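PDB 6PTM: uncharacterized protein from Bacteroides ovatus CL02T12C04, which probably hydrolyses carrageenan chains from their ends as an exo-carrageenase of glycoside hydrolase family 42. Local coordinates for residues T391-I395 with F467-G471; G422-S426 with E449-Y454; F226-H231 with Y288-N292; D221-V227 with K281-G287. All coordinates share one frame; numbering follows the deposited sequence.

Interaction 1: T391-I395 with F467-G471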
loop_
_atom_site.group_PDB
_atom_site.type_symbol
_atom_site.label_atom_id
_atom_site.label_comp_id
_atom_site.label_asym_id
_atom_site.label_seq_id
_atom_site.Cartn_x
_atom_site.Cartn_y
_atom_site.Cartn_z
ATOM N N THR A 391 1.956 14.554 6.947
ATOM C CA THR A 391 1.667 14.515 5.509
ATOM C C THR A 391 1.919 13.111 4.982
ATOM O O THR A 391 2.778 12.378 5.521
ATOM C CB THR A 391 2.447 15.585 4.742
ATOM O OG1 THR A 391 3.843 15.269 4.768
ATOM C CG2 THR A 391 2.196 16.966 5.311
ATOM N N HIS A 392 1.242 12.835 3.881
ATOM C CA HIS A 392 1.468 11.655 3.041
ATOM C C HIS A 392 0.973 11.951 1.644
ATOM O O HIS A 392 0.310 12.971 1.416
ATOM C CB HIS A 392 0.788 10.419 3.665
ATOM C CG HIS A 392 -0.633 10.640 4.035
ATOM N ND1 HIS A 392 -1.680 10.211 3.238
ATOM C CD2 HIS A 392 -1.180 11.200 5.133
ATOM C CE1 HIS A 392 -2.817 10.521 3.822
ATOM N NE2 HIS A 392 -2.538 11.129 5.012
ATOM N N ILE A 393 1.253 11.008 0.764
ATOM C CA ILE A 393 0.963 11.103 -0.682
ATOM C C ILE A 393 0.309 9.785 -1.115
ATOM O O ILE A 393 0.802 8.699 -0.698
ATOM C CB ILE A 393 2.280 11.415 -1.420
ATOM C CG1 ILE A 393 2.973 12.659 -0.852
ATOM C CG2 ILE A 393 2.071 11.530 -2.919
ATOM C CD1 ILE A 393 4.469 12.722 -1.212
ATOM N N LYS A 394 -0.744 9.858 -1.933
ATOM C CA LYS A 394 -1.399 8.625 -2.448
ATOM C C LYS A 394 -0.553 8.081 -3.609
ATOM O O LYS A 394 -0.927 8.216 -4.794
ATOM C CB LYS A 394 -2.849 8.888 -2.823
ATOM C CG LYS A 394 -3.575 7.641 -3.319
ATOM C CD LYS A 394 -4.901 7.917 -3.924
ATOM C CE LYS A 394 -5.891 8.497 -2.920
ATOM N NZ LYS A 394 -7.248 8.652 -3.512
ATOM N N ILE A 395 0.597 7.516 -3.260
ATOM C CA ILE A 395 1.589 7.021 -4.250
ATOM C C ILE A 395 1.113 5.671 -4.774
ATOM O O ILE A 395 0.743 4.822 -3.955
ATOM C CB ILE A 395 2.982 6.897 -3.623
ATOM C CG1 ILE A 395 3.538 8.263 -3.214
ATOM C CG2 ILE A 395 3.901 6.155 -4.568
ATOM C CD1 ILE A 395 4.691 8.135 -2.248
ATOM N N PHE A 467 -1.113 4.340 5.700
ATOM C CA PHE A 467 -2.503 4.708 5.347
ATOM C C PHE A 467 -2.700 4.522 3.848
ATOM O O PHE A 467 -2.143 5.301 3.080
ATOM C CB PHE A 467 -2.795 6.145 5.783
ATOM C CG PHE A 467 -4.242 6.558 5.665
ATOM C CD1 PHE A 467 -5.260 5.645 5.438
ATOM C CD2 PHE A 467 -4.582 7.891 5.796
ATOM C CE1 PHE A 467 -6.580 6.059 5.344
ATOM C CE2 PHE A 467 -5.903 8.297 5.735
ATOM C CZ PHE A 467 -6.896 7.387 5.475
ATOM N N ASN A 468 -3.385 3.449 3.467
ATOM C CA ASN A 468 -3.828 3.204 2.075
ATOM C C ASN A 468 -5.121 3.988 1.850
ATOM O O ASN A 468 -6.146 3.576 2.374
ATOM C CB ASN A 468 -3.978 1.714 1.778
ATOM C CG ASN A 468 -4.223 1.461 0.313
ATOM O OD1 ASN A 468 -4.825 2.302 -0.379
ATOM N ND2 ASN A 468 -3.824 0.274 -0.140
ATOM N N THR A 469 -5.028 5.118 1.146
ATOM C CA THR A 469 -6.085 6.162 1.044
ATOM C C THR A 469 -7.019 5.843 -0.117
ATOM O O THR A 469 -8.019 6.540 -0.270
ATOM C CB THR A 469 -5.477 7.558 0.901
ATOM O OG1 THR A 469 -4.392 7.538 -0.043
ATOM C CG2 THR A 469 -5.012 8.050 2.255
ATOM N N GLU A 470 -6.700 4.828 -0.904
ATOM C CA GLU A 470 -7.643 4.327 -1.925
ATOM C C GLU A 470 -7.339 2.860 -2.167
ATOM O O GLU A 470 -6.660 2.554 -3.161
ATOM C CB GLU A 470 -7.536 5.171 -3.189
ATOM C CG GLU A 470 -8.640 4.890 -4.188
ATOM C CD GLU A 470 -8.463 5.633 -5.503
ATOM O OE1 GLU A 470 -8.065 6.821 -5.453
ATOM O OE2 GLU A 470 -8.634 4.993 -6.564
ATOM N N GLY A 471 -7.822 1.995 -1.281
ATOM C CA GLY A 471 -7.455 0.570 -1.274
ATOM C C GLY A 471 -7.984 -0.126 -2.518
ATOM O O GLY A 471 -9.227 -0.066 -2.769
HETATM O O HOH W 1 -2.119 8.449 1.235
HETATM O O HOH W 2 -8.297 9.309 -0.978
#

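Interaction 2: G422-S426 with E449-Y454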
loop_
_atom_site.group_PDB
_atom_site.type_symbol
_atom_site.label_atom_id
_atom_site.label_comp_id
_atom_site.label_asym_id
_atom_site.label_seq_id
_atom_site.Cartn_x
_atom_site.Cartn_y
_atom_site.Cartn_z
ATOM N N GLY A 422 1.920 6.946 2.914
ATOM C CA GLY A 422 0.772 6.956 2.000
ATOM C C GLY A 422 1.010 6.034 0.827
ATOM O O GLY A 422 2.202 5.880 0.404
ATOM N N ASN A 423 -0.085 5.469 0.314
ATOM C CA ASN A 423 -0.126 4.708 -0.956
ATOM C C ASN A 423 -1.583 4.386 -1.292
ATOM O O ASN A 423 -2.433 4.594 -0.457
ATOM C CB ASN A 423 0.664 3.401 -0.886
ATOM C CG ASN A 423 0.206 2.490 0.230
ATOM O OD1 ASN A 423 -0.751 1.734 0.061
ATOM N ND2 ASN A 423 0.846 2.544 1.371
ATOM N N ASP A 424 -1.816 3.826 -2.474
ATOM C CA ASP A 424 -3.112 3.194 -2.862
ATOM C C ASP A 424 -2.763 1.861 -3.521
ATOM O O ASP A 424 -3.102 1.642 -4.687
ATOM C CB ASP A 424 -4.001 4.160 -3.639
ATOM C CG ASP A 424 -3.598 4.425 -5.071
ATOM O OD1 ASP A 424 -2.399 4.382 -5.361
ATOM O OD2 ASP A 424 -4.502 4.688 -5.882
ATOM N N ALA A 425 -2.066 1.022 -2.764
ATOM C CA ALA A 425 -1.659 -0.338 -3.186
ATOM C C ALA A 425 -2.869 -1.048 -3.753
ATOM O O ALA A 425 -3.955 -0.955 -3.115
ATOM C CB ALA A 425 -1.069 -1.140 -2.056
ATOM N N SER A 426 -2.653 -1.690 -4.912
ATOM C CA SER A 426 -3.561 -2.637 -5.604
ATOM C C SER A 426 -3.055 -4.065 -5.401
ATOM O O SER A 426 -1.819 -4.267 -5.290
ATOM C CB SER A 426 -3.643 -2.397 -7.094
ATOM O OG SER A 426 -4.156 -1.115 -7.377
ATOM N N GLU A 449 2.752 -5.561 -4.635
ATOM C CA GLU A 449 2.646 -4.240 -3.960
ATOM C C GLU A 449 2.490 -4.407 -2.434
ATOM O O GLU A 449 3.269 -3.754 -1.679
ATOM C CB GLU A 449 1.531 -3.433 -4.598
ATOM C CG GLU A 449 1.838 -3.095 -6.035
ATOM C CD GLU A 449 0.746 -2.292 -6.707
ATOM O OE1 GLU A 449 0.104 -1.444 -6.024
ATOM O OE2 GLU A 449 0.532 -2.550 -7.889
ATOM N N ILE A 450 1.539 -5.221 -1.950
ATOM C CA ILE A 450 1.272 -5.329 -0.479
ATOM C C ILE A 450 2.367 -6.129 0.252
ATOM O O ILE A 450 2.406 -6.046 1.492
ATOM C CB ILE A 450 -0.123 -5.896 -0.196
ATOM C CG1 ILE A 450 -0.347 -7.290 -0.781
ATOM C CG2 ILE A 450 -1.203 -4.914 -0.641
ATOM C CD1 ILE A 450 -1.646 -7.922 -0.290
ATOM N N CYS A 451 3.182 -6.930 -0.442
ATOM C CA CYS A 451 4.334 -7.631 0.172
ATOM C C CYS A 451 5.629 -6.838 -0.095
ATOM O O CYS A 451 6.153 -6.205 0.823
ATOM C CB CYS A 451 4.434 -9.071 -0.294
ATOM S SG CYS A 451 3.062 -10.095 0.313
ATOM N N MET A 452 6.087 -6.784 -1.333
ATOM C CA MET A 452 7.439 -6.248 -1.646
ATOM C C MET A 452 7.466 -4.725 -1.534
ATOM O O MET A 452 8.372 -4.254 -0.878
ATOM C CB MET A 452 7.935 -6.657 -3.027
ATOM C CG MET A 452 9.400 -6.396 -3.151
ATOM S SD MET A 452 10.072 -7.038 -4.701
ATOM C CE MET A 452 9.469 -5.825 -5.875
ATOM N N ALA A 453 6.513 -3.977 -2.088
ATOM C CA ALA A 453 6.541 -2.490 -1.976
ATOM C C ALA A 453 6.348 -2.047 -0.503
ATOM O O ALA A 453 7.054 -1.127 -0.057
ATOM C CB ALA A 453 5.525 -1.860 -2.888
ATOM N N TYR A 454 5.409 -2.655 0.235
ATOM C CA TYR A 454 5.204 -2.403 1.690
ATOM C C TYR A 454 6.538 -2.643 2.425
ATOM O O TYR A 454 6.944 -1.821 3.294
ATOM C CB TYR A 454 3.990 -3.220 2.169
ATOM C CG TYR A 454 2.657 -2.568 1.857
ATOM C CD1 TYR A 454 2.543 -1.531 0.929
ATOM C CD2 TYR A 454 1.498 -2.983 2.486
ATOM C CE1 TYR A 454 1.325 -0.934 0.659
ATOM C CE2 TYR A 454 0.269 -2.397 2.217
ATOM C CZ TYR A 454 0.185 -1.355 1.324
ATOM O OH TYR A 454 -1.025 -0.762 1.109
HETATM O O HOH W 3 -0.179 -6.270 -4.251
#

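Interaction 3: F226-H231 with Y288-N292. With EDO (1,2-ethanediol), chain B.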
loop_
_atom_site.group_PDB
_atom_site.type_symbol
_atom_site.label_atom_id
_atom_site.label_comp_id
_atom_site.label_asym_id
_atom_site.label_seq_id
_atom_site.Cartn_x
_atom_site.Cartn_y
_atom_site.Cartn_z
ATOM N N PHE A 226 -8.586 12.746 7.386
ATOM C CA PHE A 226 -7.474 13.341 6.617
ATOM C C PHE A 226 -7.994 14.441 5.685
ATOM O O PHE A 226 -9.203 14.522 5.339
ATOM C CB PHE A 226 -6.691 12.243 5.911
ATOM C CG PHE A 226 -7.294 11.728 4.637
ATOM C CD1 PHE A 226 -8.323 10.807 4.666
ATOM C CD2 PHE A 226 -6.789 12.105 3.411
ATOM C CE1 PHE A 226 -8.867 10.300 3.501
ATOM C CE2 PHE A 226 -7.306 11.562 2.244
ATOM C CZ PHE A 226 -8.336 10.652 2.290
ATOM N N VAL A 227 -7.071 15.333 5.327
ATOM C CA VAL A 227 -7.325 16.459 4.383
ATOM C C VAL A 227 -6.824 16.042 2.999
ATOM O O VAL A 227 -5.683 15.570 2.870
ATOM C CB VAL A 227 -6.658 17.751 4.865
ATOM C CG1 VAL A 227 -6.936 18.911 3.924
ATOM C CG2 VAL A 227 -7.085 18.089 6.283
ATOM N N PHE A 228 -7.678 16.183 2.003
ATOM C CA PHE A 228 -7.401 15.765 0.603
ATOM C C PHE A 228 -7.090 17.022 -0.202
ATOM O O PHE A 228 -8.014 17.842 -0.382
ATOM C CB PHE A 228 -8.622 15.028 0.072
ATOM C CG PHE A 228 -8.447 14.348 -1.261
ATOM C CD1 PHE A 228 -8.338 15.076 -2.431
ATOM C CD2 PHE A 228 -8.476 12.968 -1.352
ATOM C CE1 PHE A 228 -8.185 14.428 -3.649
ATOM C CE2 PHE A 228 -8.383 12.329 -2.583
ATOM C CZ PHE A 228 -8.244 13.061 -3.723
ATOM N N LEU A 229 -5.851 17.182 -0.681
ATOM C CA LEU A 229 -5.501 18.290 -1.605
ATOM C C LEU A 229 -5.681 17.816 -3.039
ATOM O O LEU A 229 -4.944 16.884 -3.457
ATOM C CB LEU A 229 -4.065 18.742 -1.377
ATOM C CG LEU A 229 -3.875 19.743 -0.249
ATOM C CD1 LEU A 229 -4.039 19.047 1.082
ATOM C CD2 LEU A 229 -2.498 20.436 -0.358
ATOM N N ASN A 230 -6.616 18.443 -3.750
ATOM C CA ASN A 230 -6.881 18.239 -5.192
ATOM C C ASN A 230 -5.946 19.116 -6.015
ATOM O O ASN A 230 -5.721 20.276 -5.606
ATOM C CB ASN A 230 -8.312 18.588 -5.577
ATOM C CG ASN A 230 -8.454 18.752 -7.075
ATOM O OD1 ASN A 230 -8.161 19.838 -7.606
ATOM N ND2 ASN A 230 -8.878 17.673 -7.734
ATOM N N HIS A 231 -5.417 18.569 -7.113
ATOM C CA HIS A 231 -4.482 19.286 -8.021
ATOM C C HIS A 231 -4.934 19.224 -9.486
ATOM O O HIS A 231 -4.164 19.711 -10.329
ATOM C CB HIS A 231 -3.048 18.763 -7.821
ATOM C CG HIS A 231 -2.490 19.067 -6.472
ATOM N ND1 HIS A 231 -2.060 20.323 -6.132
ATOM C CD2 HIS A 231 -2.315 18.291 -5.375
ATOM C CE1 HIS A 231 -1.628 20.307 -4.873
ATOM N NE2 HIS A 231 -1.767 19.064 -4.387
ATOM N N TYR A 288 -2.494 15.061 6.120
ATOM C CA TYR A 288 -2.745 15.860 4.906
ATOM C C TYR A 288 -2.205 15.087 3.703
ATOM O O TYR A 288 -0.980 14.817 3.585
ATOM C CB TYR A 288 -2.083 17.234 5.030
ATOM C CG TYR A 288 -2.593 18.104 6.145
ATOM C CD1 TYR A 288 -2.189 17.883 7.461
ATOM C CD2 TYR A 288 -3.398 19.203 5.885
ATOM C CE1 TYR A 288 -2.626 18.695 8.493
ATOM C CE2 TYR A 288 -3.841 20.031 6.911
ATOM C CZ TYR A 288 -3.451 19.773 8.217
ATOM O OH TYR A 288 -3.831 20.573 9.249
ATOM N N MET A 289 -3.122 14.723 2.816
ATOM C CA MET A 289 -2.823 13.896 1.622
ATOM C C MET A 289 -2.479 14.841 0.472
ATOM O O MET A 289 -3.384 15.576 0.025
ATOM C CB MET A 289 -4.057 13.050 1.316
ATOM C CG MET A 289 -3.761 11.778 0.566
ATOM S SD MET A 289 -3.427 12.079 -1.147
ATOM C CE MET A 289 -4.900 12.913 -1.740
ATOM N N LEU A 290 -1.214 14.898 0.059
ATOM C CA LEU A 290 -0.711 16.054 -0.718
ATOM C C LEU A 290 -1.056 15.906 -2.205
ATOM O O LEU A 290 -1.110 16.942 -2.863
ATOM C CB LEU A 290 0.798 16.246 -0.537
ATOM C CG LEU A 290 1.257 16.522 0.890
ATOM C CD1 LEU A 290 2.770 16.663 0.955
ATOM C CD2 LEU A 290 0.568 17.742 1.477
ATOM N N CYS A 291 -1.300 14.691 -2.706
ATOM C CA CYS A 291 -1.760 14.489 -4.092
ATOM C C CYS A 291 -2.261 13.050 -4.275
ATOM O O CYS A 291 -1.606 12.105 -3.766
ATOM C CB CYS A 291 -0.633 14.757 -5.091
ATOM S SG CYS A 291 -1.201 14.904 -6.809
ATOM N N ASN A 292 -3.336 12.923 -5.048
ATOM C CA ASN A 292 -3.908 11.675 -5.615
ATOM C C ASN A 292 -3.050 11.152 -6.791
ATOM O O ASN A 292 -3.072 11.790 -7.852
ATOM C CB ASN A 292 -5.318 12.005 -6.114
ATOM C CG ASN A 292 -6.086 10.791 -6.570
ATOM O OD1 ASN A 292 -6.899 10.201 -5.828
ATOM N ND2 ASN A 292 -5.831 10.421 -7.797
HETATM C C1 EDO B . -9.730 14.002 -7.073
HETATM O O1 EDO B . -9.849 15.315 -6.540
HETATM C C2 EDO B . -8.344 13.813 -7.578
HETATM O O2 EDO B . -7.969 14.701 -8.636
HETATM O O HOH W 4 -4.938 15.293 -5.673
#

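Interaction 4: D221-V227 with K281-G287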
loop_
_atom_site.group_PDB
_atom_site.type_symbol
_atom_site.label_atom_id
_atom_site.label_comp_id
_atom_site.label_asym_id
_atom_site.label_seq_id
_atom_site.Cartn_x
_atom_site.Cartn_y
_atom_site.Cartn_z
ATOM N N ASP A 221 -14.655 19.271 15.393
ATOM C CA ASP A 221 -13.384 18.541 15.611
ATOM C C ASP A 221 -13.458 17.141 14.987
ATOM O O ASP A 221 -12.494 16.783 14.297
ATOM C CB ASP A 221 -13.069 18.423 17.091
ATOM C CG ASP A 221 -11.717 19.004 17.365
ATOM O OD1 ASP A 221 -10.736 18.203 17.431
ATOM O OD2 ASP A 221 -11.659 20.263 17.434
ATOM N N GLY A 222 -14.497 16.373 15.338
ATOM C CA GLY A 222 -15.043 15.235 14.570
ATOM C C GLY A 222 -14.300 13.945 14.868
ATOM O O GLY A 222 -13.793 13.799 15.982
ATOM N N SER A 223 -14.262 13.022 13.912
ATOM C CA SER A 223 -13.557 11.729 14.065
ATOM C C SER A 223 -12.219 11.789 13.340
ATOM O O SER A 223 -11.964 12.791 12.605
ATOM C CB SER A 223 -14.405 10.579 13.593
ATOM O OG SER A 223 -14.871 10.817 12.280
ATOM N N ILE A 224 -11.376 10.774 13.547
ATOM C CA ILE A 224 -10.028 10.803 12.945
ATOM C C ILE A 224 -10.240 10.851 11.434
ATOM O O ILE A 224 -11.154 10.190 10.927
ATOM C CB ILE A 224 -9.124 9.652 13.404
ATOM C CG1 ILE A 224 -7.678 9.978 13.048
ATOM C CG2 ILE A 224 -9.622 8.319 12.850
ATOM C CD1 ILE A 224 -6.628 9.087 13.708
ATOM N N GLY A 225 -9.481 11.700 10.766
ATOM C CA GLY A 225 -9.721 12.021 9.357
ATOM C C GLY A 225 -8.472 12.522 8.678
ATOM O O GLY A 225 -7.406 12.685 9.337
ATOM N N PHE A 226 -8.586 12.746 7.386
ATOM C CA PHE A 226 -7.474 13.341 6.617
ATOM C C PHE A 226 -7.994 14.441 5.685
ATOM O O PHE A 226 -9.203 14.522 5.339
ATOM C CB PHE A 226 -6.691 12.243 5.911
ATOM C CG PHE A 226 -7.294 11.728 4.637
ATOM C CD1 PHE A 226 -8.323 10.807 4.666
ATOM C CD2 PHE A 226 -6.789 12.105 3.411
ATOM C CE1 PHE A 226 -8.867 10.300 3.501
ATOM C CE2 PHE A 226 -7.306 11.562 2.244
ATOM C CZ PHE A 226 -8.336 10.652 2.290
ATOM N N VAL A 227 -7.071 15.333 5.327
ATOM C CA VAL A 227 -7.325 16.459 4.383
ATOM C C VAL A 227 -6.824 16.042 2.999
ATOM O O VAL A 227 -5.683 15.570 2.870
ATOM C CB VAL A 227 -6.658 17.751 4.865
ATOM C CG1 VAL A 227 -6.936 18.911 3.924
ATOM C CG2 VAL A 227 -7.085 18.089 6.283
ATOM N N LYS A 281 -6.954 19.647 14.712
ATOM C CA LYS A 281 -8.308 19.065 14.865
ATOM C C LYS A 281 -8.244 17.554 14.629
ATOM O O LYS A 281 -7.412 17.081 13.800
ATOM C CB LYS A 281 -9.293 19.820 13.978
ATOM C CG LYS A 281 -9.453 21.250 14.496
ATOM C CD LYS A 281 -10.648 22.007 14.032
ATOM C CE LYS A 281 -10.720 23.367 14.701
ATOM N NZ LYS A 281 -11.783 24.164 14.050
ATOM N N GLN A 282 -9.135 16.826 15.287
ATOM C CA GLN A 282 -9.169 15.350 15.190
ATOM C C GLN A 282 -9.319 14.950 13.708
ATOM O O GLN A 282 -8.718 13.904 13.351
ATOM C CB GLN A 282 -10.240 14.812 16.138
ATOM C CG GLN A 282 -10.425 13.288 16.074
ATOM C CD GLN A 282 -9.302 12.467 16.673
ATOM O OE1 GLN A 282 -8.251 13.001 17.059
ATOM N NE2 GLN A 282 -9.494 11.147 16.710
ATOM N N TYR A 283 -9.997 15.746 12.843
ATOM C CA TYR A 283 -10.259 15.353 11.425
ATOM C C TYR A 283 -8.986 15.484 10.570
ATOM O O TYR A 283 -9.034 15.098 9.400
ATOM C CB TYR A 283 -11.491 16.048 10.826
ATOM C CG TYR A 283 -11.417 17.543 10.611
ATOM C CD1 TYR A 283 -10.682 18.084 9.563
ATOM C CD2 TYR A 283 -12.107 18.419 11.437
ATOM C CE1 TYR A 283 -10.602 19.462 9.354
ATOM C CE2 TYR A 283 -12.052 19.798 11.238
ATOM C CZ TYR A 283 -11.313 20.317 10.178
ATOM O OH TYR A 283 -11.246 21.660 9.974
ATOM N N THR A 284 -7.884 15.971 11.129
ATOM C CA THR A 284 -6.550 16.010 10.481
ATOM C C THR A 284 -5.643 14.921 11.053
ATOM O O THR A 284 -4.495 14.863 10.608
ATOM C CB THR A 284 -5.870 17.377 10.652
ATOM O OG1 THR A 284 -5.511 17.608 12.017
ATOM C CG2 THR A 284 -6.768 18.492 10.179
ATOM N N GLY A 285 -6.116 14.090 11.986
ATOM C CA GLY A 285 -5.239 13.121 12.689
ATOM C C GLY A 285 -4.553 12.101 11.773
ATOM O O GLY A 285 -3.416 11.659 12.107
ATOM N N LEU A 286 -5.201 11.686 10.688
ATOM C CA LEU A 286 -4.566 10.784 9.691
ATOM C C LEU A 286 -3.991 11.624 8.540
ATOM O O LEU A 286 -3.733 11.079 7.464
ATOM C CB LEU A 286 -5.567 9.720 9.230
ATOM C CG LEU A 286 -5.518 8.432 10.049
ATOM C CD1 LEU A 286 -6.698 7.563 9.720
ATOM C CD2 LEU A 286 -4.218 7.649 9.835
ATOM N N GLY A 287 -3.789 12.917 8.785
ATOM C CA GLY A 287 -2.815 13.713 8.048
ATOM C C GLY A 287 -3.407 14.434 6.857
ATOM O O GLY A 287 -4.676 14.481 6.691
#

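Interaction 1: T391-I395 with F467-G471
Lys-394 reaches across to Glu-470 in a salt bridge, with NZ 2.8 Å from OE1, and uses the anti lone pair of that oxygen, the one turned away from OE2. OE2 is bound in turn by His-472 NE2. The lysine starts out with CG anti to its own N (chi1 -178°) and then bends at chi3 (-64°), which swings CE and NZ over the Glu-470 CB. NZ also binds Asn-292 OD1 and a water that it reaches at 2.8 Å; this water donates to Thr-469 O. A second water joins His-392 and Thr-469, lying 2.7 Å from His-392 ND1, in the plane of the imidazole, and bonded to Thr-469 OG1 as well. On the other side of the imidazole, NE2 is bound to Leu-286 O. Both segments belong to the (beta/alpha)8 barrel expected of this family. Strand 421-423 runs between 391-394 and 466-471, and these side chains meet on the inner side of the barrel. Glu-470, at the end of strand 466-471, occupies a position consistent with the nucleophile of clan GH-A enzymes. Here the chain turns a corner in an Asx turn, in which Glu-470 N donates to Asn-468 OD1. Around the polar groups, Thr-469 OG1 rests 3.4 Å from Lys-394 CG, and its CG2 stands 3.5 Å above the Phe-467 ring, over the centre of that face. The same methyl lies 3.7 Å from His-392 CE1. The His-392 and Phe-467 rings meet obliquely, their planes 55° apart, with CE1 of the histidine 3.7 Å from CD2 of the phenylalanine.

Interaction 2: G422-S426 with E449-Y454
Two direct hydrogen bonds tie Asn-423 and Ser-426 to the helix. Tyr-454 OH donates to Asn-423 OD1 at 2.7 Å, the donor tilted 28° from the carbonyl plane, while Ala-425 N, 3.2 Å from the same OD1, lies in that plane on a lone pair and closes an Asx turn. One amide oxygen is thus gripped by two donors, which fixes the rotation of the Asn-423 group. Replacing it with an alanine would probably leave Tyr-454 OH without its acceptor and free the turn at Ala-425. The second bond runs from Ser-426 N to Glu-449 OE1 (3.0 Å, 168° at the hydrogen), which is met from above the carboxylate plane. A water adds a bridge, donating to Ser-426 O and accepting from Ile-450 N. Among apolar contacts, Ala-425 CB sits 3.6 Å from Tyr-454 CZ and 4.0 Å from Ile-450 CG2, wedged against this part of the helix. The helix widens into a pi-type turn here, with Tyr-454 N bonded to Glu-449 O. Asn-468 ND2, on the adjoining barrel strand 466-471, binds both Tyr-454 OH and Ala-425 O, so this face of helix 448-460 meets strand 466-471 and the end of strand 421-423, while Glu-449 touches helix 398-401 and Met-452 packs on helix 579-590.

Interaction 3: F226-H231 with Y288-N292
Adjacent parallel strands of the (beta/alpha)8 barrel, 226-230 and 288-292, make this contact; helix 261-278 lies between them in the chain, giving a beta-alpha-beta crossover. Their axes approach to 4.7 Å at 16°, and the ladder pairs Val-227 with Tyr-288 and Phe-228 with Met-289. Met-289 N donates to Val-227 O at 2.7 Å, and Leu-229 N to Met-289 O at 3.0 Å. Farther along, a water accepts from Asn-292 N and donates to Leu-229 O. On the barrel-inner face, the Met-289 chain is bent at both chi2 and chi3, bringing its CE over the centre of the Phe-228 ring, 3.6 Å from the centroid and 13° off the normal, a CH-pi contact. The sulfur stays farther off above the same face, a looser Met-aromatic contact. Met-289 CB is met by the edge of the Phe-226 ring, with CD2 3.6 Å away. At the far rim of Phe-228, CZ lies 3.8 Å from Asn-292 OD1, which Lys-394 NZ binds. A leucine in place of Phe-228 would probably remove the flat face beneath Met-289 CE and leave that methyl freer to turn. The opposite face of the sheet has Val-227 alongside Tyr-288, with CB 3.7 Å from CD2, both against Met-278 of helix 261-278. A 1,2-ethanediol molecule, probably from the crystallisation liquor, accepts from Asn-230 ND2 and touches Phe-228. Past the strand, His-231, whose ND1 bonds Tyr-256, places NE2 2.7 Å from Leu-290 O, near the ring plane, in a bond made weak by its 128° angle at the hydrogen.

Interaction 4: D221-V227 with K281-G287
Main-chain bonds line up Gly-225 to Val-227 against Leu-286 and Gly-287: Leu-286 N donates to Gly-225 O (2.8 Å) and Val-227 N to Gly-287 O (2.9 Å). A type I turn from Thr-284 to Gly-287 presents these groups, following the 3-10 segment 282-284. Weaker bonds run from Tyr-283 N to Asp-221 O and from Gly-225 N to Gln-282 O. Of the side chains, Asp-221 does the polar work: its OD1 takes the N-H of Gln-282 at 3.0 Å, from 48° above the carboxylate plane, and the Asp-221 side chain crosses that of Lys-281 at about a right angle, with OD2 3.8 Å from Lys-281 CG. Gln-282 folds at chi2 (72°), so that NE2 passes 3.6 Å from Ile-224 CB and donates to Val-156 O and Trp-153 O beyond. The edge of the Tyr-283 ring faces Asp-221 O. Ile-224 puts CD1 3.9 Å from Leu-286 CG; its CG1 is so close to Gly-285 that a beta carbon there would fall 3.0 Å from it. Farther along, the Val-227 and Thr-284 side chains run alongside each other in a common direction, their CG2 methyls 3.9 Å apart. Because most of the bonds across the contact use backbone atoms, and Gly-222 and Gly-287 adopt positive phi angles, the joint between the start of barrel strand 225-230 and the loop entering strand 288-292 depends chiefly on main-chain shape, with the Asp-221 carboxylate the one side-chain group hydrogen-bonded across it.

Overall arrangement
Interactions 1, 3 and 4 follow one sheet of the barrel: 4 joins the start of strand 225-230 to the loop that leads into strand 288-292, 3 pairs the strands themselves, and 1 continues from 391-394 across the barrel interior to 467-471. Interactions 3 and 4 share Phe-226 and Val-227, their centres 13 Å apart. Interaction 1 lies about 9 Å from 3 and 10 Å from 2, centre to centre, and is joined to 2 where Thr-469 N meets Asn-423 O (3.1 Å). Interactions 2 and 4 are farthest apart, about 23 Å between centres. The probable active site, by analogy with clan GH-A enzymes, lies at the strand ends where Glu-470 and Glu-293, the residue after Asn-292, are carried; interactions 1 and 3 border it.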